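Local atomic coordinates of polygalacturonase (Pectobacterium carotovorum subsp. carotovorum, PDB entry 1BHE), a protein that hydrolyses the alpha-1,4-galacturonosyl links of polygalacturonic acid and takes part in the maceration and soft-rotting of plant tissue. Residues Lys282-Ala287 and Glu315-Ser320; Lys229-Arg234 and Gly256-Gly261. All coordinates share one frame; numbering follows the deposited sequence.

Contact 1: residues Lys282-Ala287 and Glu315-Ser320; sequences KSDKSA and EKKEGS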
loop_
_atom_site.group_PDB
_atom_site.type_symbol
_atom_site.label_atom_id
_atom_site.label_comp_id
_atom_site.label_asym_id
_atom_site.label_seq_id
_atom_site.Cartn_x
_atom_site.Cartn_y
_atom_site.Cartn_z
ATOM N N LYS A 282 14.620 -3.956 -0.394
ATOM C CA LYS A 282 15.067 -4.518 0.870
ATOM C C LYS A 282 14.626 -5.951 1.097
ATOM O O LYS A 282 13.569 -6.374 0.634
ATOM C CB LYS A 282 14.528 -3.641 2.017
ATOM C CG LYS A 282 13.007 -3.579 2.053
ATOM C CD LYS A 282 12.515 -2.835 3.285
ATOM C CE LYS A 282 11.207 -3.420 3.800
ATOM N NZ LYS A 282 10.050 -2.548 3.441
ATOM N N SER A 283 15.433 -6.685 1.862
ATOM C CA SER A 283 15.117 -8.060 2.203
ATOM C C SER A 283 15.987 -8.553 3.352
ATOM O O SER A 283 16.741 -7.799 3.972
ATOM C CB SER A 283 15.264 -8.966 0.975
ATOM O OG SER A 283 14.400 -10.083 1.090
ATOM N N ASP A 284 15.876 -9.835 3.657
ATOM C CA ASP A 284 16.674 -10.465 4.701
ATOM C C ASP A 284 16.861 -11.926 4.313
ATOM O O ASP A 284 16.333 -12.348 3.279
ATOM C CB ASP A 284 16.023 -10.323 6.072
ATOM C CG ASP A 284 14.584 -10.800 6.100
ATOM O OD1 ASP A 284 14.379 -12.026 6.011
ATOM O OD2 ASP A 284 13.663 -9.958 6.207
ATOM N N LYS A 285 17.481 -12.724 5.169
ATOM C CA LYS A 285 17.712 -14.132 4.877
ATOM C C LYS A 285 16.452 -14.983 4.872
ATOM O O LYS A 285 16.500 -16.098 4.337
ATOM C CB LYS A 285 18.716 -14.729 5.874
ATOM C CG LYS A 285 20.171 -14.484 5.522
ATOM C CD LYS A 285 21.088 -15.332 6.400
ATOM C CE LYS A 285 21.953 -14.467 7.293
ATOM N NZ LYS A 285 23.333 -15.027 7.435
ATOM N N SER A 286 15.344 -14.523 5.439
ATOM C CA SER A 286 14.118 -15.296 5.481
ATOM C C SER A 286 13.214 -15.126 4.270
ATOM O O SER A 286 12.330 -15.973 4.078
ATOM C CB SER A 286 13.319 -14.928 6.747
ATOM O OG SER A 286 12.616 -13.711 6.535
ATOM N N ALA A 287 13.395 -14.083 3.462
ATOM C CA ALA A 287 12.460 -13.861 2.354
ATOM C C ALA A 287 13.083 -13.345 1.072
ATOM O O ALA A 287 12.355 -12.888 0.176
ATOM C CB ALA A 287 11.398 -12.870 2.844
ATOM N N GLU A 315 16.885 -6.480 8.059
ATOM C CA GLU A 315 16.773 -6.981 9.414
ATOM C C GLU A 315 17.566 -8.290 9.527
ATOM O O GLU A 315 17.813 -8.941 8.512
ATOM C CB GLU A 315 15.338 -7.276 9.814
ATOM C CG GLU A 315 14.351 -6.127 9.751
ATOM C CD GLU A 315 12.933 -6.666 9.878
ATOM O OE1 GLU A 315 12.607 -7.181 10.969
ATOM O OE2 GLU A 315 12.179 -6.587 8.889
ATOM N N LYS A 316 17.927 -8.658 10.750
ATOM C CA LYS A 316 18.650 -9.912 10.954
ATOM C C LYS A 316 17.645 -11.000 11.327
ATOM O O LYS A 316 17.057 -10.992 12.404
ATOM C CB LYS A 316 19.755 -9.789 11.989
ATOM C CG LYS A 316 19.389 -9.132 13.303
ATOM C CD LYS A 316 20.123 -9.762 14.480
ATOM C CE LYS A 316 21.445 -9.067 14.758
ATOM N NZ LYS A 316 21.327 -8.028 15.821
ATOM N N LYS A 317 17.353 -11.862 10.365
ATOM C CA LYS A 317 16.414 -12.964 10.554
ATOM C C LYS A 317 17.091 -14.251 10.089
ATOM O O LYS A 317 18.002 -14.159 9.261
ATOM C CB LYS A 317 15.126 -12.725 9.773
ATOM C CG LYS A 317 14.112 -11.817 10.443
ATOM C CD LYS A 317 13.263 -11.087 9.413
ATOM C CE LYS A 317 11.787 -11.129 9.769
ATOM N NZ LYS A 317 10.932 -10.787 8.597
ATOM N N GLU A 318 16.694 -15.401 10.629
ATOM C CA GLU A 318 17.332 -16.648 10.211
ATOM C C GLU A 318 16.748 -17.111 8.875
ATOM O O GLU A 318 15.603 -16.815 8.544
ATOM C CB GLU A 318 17.232 -17.758 11.250
ATOM C CG GLU A 318 16.131 -17.612 12.277
ATOM C CD GLU A 318 15.702 -18.904 12.938
ATOM O OE1 GLU A 318 15.454 -19.918 12.248
ATOM O OE2 GLU A 318 15.591 -18.896 14.186
ATOM N N GLY A 319 17.562 -17.837 8.119
ATOM C CA GLY A 319 17.145 -18.344 6.819
ATOM C C GLY A 319 18.348 -18.536 5.902
ATOM O O GLY A 319 19.436 -18.022 6.162
ATOM N N SER A 320 18.126 -19.265 4.817
ATOM C CA SER A 320 19.183 -19.541 3.851
ATOM C C SER A 320 18.894 -18.879 2.509
ATOM O O SER A 320 19.640 -19.055 1.544
ATOM C CB SER A 320 19.316 -21.059 3.679
ATOM O OG SER A 320 18.029 -21.649 3.566
HETATM O O HOH W 1 13.514 -7.108 6.423
HETATM O O HOH W 2 18.864 -11.583 7.464
#
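Asp284 and Lys317 carry the close-packed middle of this contact between two loops. The aliphatic part of Lys317 lies obliquely across the Asp284 carboxylate, CD of Lys317 standing 3.4 Å from OD2 of Asp284, while the ammonium stands farther off, NZ of Lys317 making only a long salt bridge of 3.7 Å to OD2 of Asp284. The other oxygen, OD1, is engaged within its own loop. Its anti lone pair takes the backbone N-H of Ser286 at 2.7 Å (N to OD1), an Asx turn that helps to hold the carboxylate; OG of Ser286 also lies at OD1, but their 2.5 Å separation is too short for its geometry to be trusted. The two loops follow successive strands, 277-282 and 306-311, of the right-handed parallel beta-helix of family 28, so the contact joins neighbouring coils where the chain leaves the strands; Asn321 adds a hydrogen bond to O of Lys285. Towards Gly319 backbone meets backbone, its CA placing a C-H 3.4 Å (CA to O) from Lys285 O; with no side chain, Gly319 lets the two backbones come this close. The Lys285 chain passes Gly319 O with its CD at 3.2 Å, and its end then leads away from the loop. The Glu315 side is looser and hydrated. One water donates to both OD2 of Asp284 and OE2 of Glu315, whose like charges lie 4.6 Å apart and are probably eased by it and by Lys317; a second water links N of Lys285 to O of Glu315 and N of Lys317.

Contact 2: residues Lys229-Arg234 and Gly256-Gly261; sequences KAYKGR and GSETMG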
loop_
_atom_site.group_PDB
_atom_site.type_symbol
_atom_site.label_atom_id
_atom_site.label_comp_id
_atom_site.label_asym_id
_atom_site.label_seq_id
_atom_site.Cartn_x
_atom_site.Cartn_y
_atom_site.Cartn_z
ATOM N N LYS A 229 5.633 -6.707 -3.062
ATOM C CA LYS A 229 6.053 -7.953 -2.438
ATOM C C LYS A 229 5.697 -9.202 -3.244
ATOM O O LYS A 229 4.733 -9.226 -4.008
ATOM C CB LYS A 229 5.418 -8.119 -1.047
ATOM C CG LYS A 229 5.612 -6.959 -0.083
ATOM C CD LYS A 229 4.846 -7.143 1.218
ATOM C CE LYS A 229 4.892 -5.869 2.052
ATOM N NZ LYS A 229 6.226 -5.660 2.683
ATOM N N ALA A 230 6.494 -10.253 -3.078
ATOM C CA ALA A 230 6.255 -11.547 -3.719
ATOM C C ALA A 230 6.615 -12.648 -2.719
ATOM O O ALA A 230 7.678 -12.601 -2.096
ATOM C CB ALA A 230 7.020 -11.683 -5.016
ATOM N N TYR A 231 5.715 -13.599 -2.513
ATOM C CA TYR A 231 5.839 -14.629 -1.504
ATOM C C TYR A 231 6.136 -16.035 -1.998
ATOM O O TYR A 231 5.664 -16.465 -3.046
ATOM C CB TYR A 231 4.517 -14.695 -0.707
ATOM C CG TYR A 231 4.255 -13.449 0.106
ATOM C CD1 TYR A 231 3.706 -12.311 -0.472
ATOM C CD2 TYR A 231 4.572 -13.414 1.458
ATOM C CE1 TYR A 231 3.480 -11.170 0.277
ATOM C CE2 TYR A 231 4.350 -12.280 2.213
ATOM C CZ TYR A 231 3.804 -11.163 1.614
ATOM O OH TYR A 231 3.584 -10.037 2.374
ATOM N N LYS A 232 6.900 -16.781 -1.189
ATOM C CA LYS A 232 7.229 -18.160 -1.536
ATOM C C LYS A 232 5.970 -19.008 -1.614
ATOM O O LYS A 232 5.101 -18.911 -0.748
ATOM C CB LYS A 232 8.191 -18.766 -0.502
ATOM C CG LYS A 232 8.964 -19.964 -1.044
ATOM C CD LYS A 232 9.935 -20.516 -0.004
ATOM C CE LYS A 232 9.274 -21.587 0.853
ATOM N NZ LYS A 232 10.242 -22.658 1.246
ATOM N N GLY A 233 5.817 -19.804 -2.670
ATOM C CA GLY A 233 4.668 -20.678 -2.824
ATOM C C GLY A 233 3.452 -19.979 -3.423
ATOM O O GLY A 233 2.373 -20.563 -3.481
ATOM N N ARG A 234 3.603 -18.724 -3.822
ATOM C CA ARG A 234 2.527 -17.942 -4.418
ATOM C C ARG A 234 3.034 -17.357 -5.733
ATOM O O ARG A 234 4.208 -17.538 -6.076
ATOM C CB ARG A 234 2.015 -16.853 -3.482
ATOM C CG ARG A 234 1.089 -17.362 -2.382
ATOM C CD ARG A 234 1.085 -16.428 -1.181
ATOM N NE ARG A 234 0.452 -15.146 -1.488
ATOM C CZ ARG A 234 0.351 -14.143 -0.621
ATOM N NH1 ARG A 234 0.834 -14.250 0.613
ATOM N NH2 ARG A 234 -0.228 -12.999 -0.969
ATOM N N GLY A 256 9.979 -5.286 -1.315
ATOM C CA GLY A 256 10.415 -6.134 -0.203
ATOM C C GLY A 256 9.570 -5.845 1.036
ATOM O O GLY A 256 8.631 -5.058 0.962
ATOM N N SER A 257 9.882 -6.511 2.135
ATOM C CA SER A 257 11.009 -7.419 2.263
ATOM C C SER A 257 10.841 -8.779 1.625
ATOM O O SER A 257 11.810 -9.502 1.351
ATOM C CB SER A 257 11.311 -7.595 3.770
ATOM O OG SER A 257 11.839 -6.360 4.259
ATOM N N GLU A 258 9.597 -9.155 1.343
ATOM C CA GLU A 258 9.349 -10.434 0.662
ATOM C C GLU A 258 9.687 -10.205 -0.803
ATOM O O GLU A 258 8.995 -9.459 -1.498
ATOM C CB GLU A 258 7.923 -10.901 0.928
ATOM C CG GLU A 258 7.648 -11.088 2.418
ATOM C CD GLU A 258 7.170 -9.828 3.108
ATOM O OE1 GLU A 258 7.147 -8.732 2.517
ATOM O OE2 GLU A 258 6.783 -9.902 4.290
ATOM N N THR A 259 10.803 -10.793 -1.259
ATOM C CA THR A 259 11.234 -10.595 -2.635
ATOM C C THR A 259 11.330 -11.909 -3.393
ATOM O O THR A 259 12.260 -12.094 -4.182
ATOM C CB THR A 259 12.588 -9.857 -2.728
ATOM O OG1 THR A 259 13.596 -10.558 -1.986
ATOM C CG2 THR A 259 12.480 -8.426 -2.217
ATOM N N MET A 260 10.349 -12.791 -3.254
ATOM C CA MET A 260 10.369 -14.075 -3.951
ATOM C C MET A 260 9.840 -13.989 -5.376
ATOM O O MET A 260 8.837 -14.616 -5.709
ATOM C CB MET A 260 9.568 -15.107 -3.146
ATOM C CG MET A 260 10.124 -15.328 -1.744
ATOM S SD MET A 260 11.868 -15.801 -1.808
ATOM C CE MET A 260 11.763 -17.341 -2.715
ATOM N N GLY A 261 10.503 -13.233 -6.241
ATOM C CA GLY A 261 10.111 -13.105 -7.633
ATOM C C GLY A 261 9.358 -11.823 -7.946
ATOM O O GLY A 261 8.140 -11.844 -8.125
HETATM O O HOH W 3 7.095 -16.634 -6.668
#
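Glu258 lies between Lys229 and Tyr231, its chain crossing both obliquely. The bend at chi2 (88°) swings CD of Glu258, and the carboxylate with it, alongside the Lys229 chain. OE1 of Glu258 offers its syn lone pair to NZ of Lys229 at 3.2 Å, forming a salt bridge, and also touches the lysine's CD. The Lys229 chain is extended as far as CE and bends at its last torsion, and its ammonium gains a second acceptor, O of Gly256, 3.0 Å away, which NZ approaches tilted out of the carbonyl plane. Two bonds thus grip the buried ammonium. On the Tyr231 side, CB of Glu258 stands over one face of the ring, 4.1 Å from the centroid in a CH-pi contact, and CG of Glu258 stands over the same face, nearest CE2 of Tyr231 at 3.5 Å; ring and carboxylate planes are 32° apart. The guanidinium of Arg234, in turn paired with Asp181, lies against the opposite ring face with NH1 offset toward the rim. Further along, Met260 and Lys232 run side by side in the same direction, CG of Met260 packing against the backbone N of Lys232 and its CB against O of Ala230. The backbones themselves pair in parallel: Ala230 N donates to Glu258 O (3.1 Å) and Met260 N to Ala230 O (2.9 Å). Beyond the strand, a type II turn from Tyr231 to Arg234 carries the chain off, and a water bridges O of Arg234 and O of Met260. Locally, a cis peptide precedes Ser257, where the chain turns a corner. Parallel pairing between one coil and the next, with turns between the faces, is characteristic of the right-handed parallel beta-helix of family 28 glycosidases.

Contact 2 closes before contact 1 opens along the chain, and their centres lie 12 Å apart on the same side of the molecule's centre. They occupy consecutive coils of the beta-helix: strands 226-230, 253-256, 277-282 and 306-311 pair in parallel one after another, and the segments lie at or just beyond their ends. Segments 256-261 and 282-287 join the two contacts directly, with probable hydrogen bonds from Ser283 OG to Ser257 O and between Thr259 N and Ala287 O. The side chains of Glu315 in contact 1 and Lys229 in contact 2 lie about 9 to 10 Å from those of Asp223, the predicted proton donor, and His251, an inferred active-site residue, so this end of the strands borders the probable catalytic region.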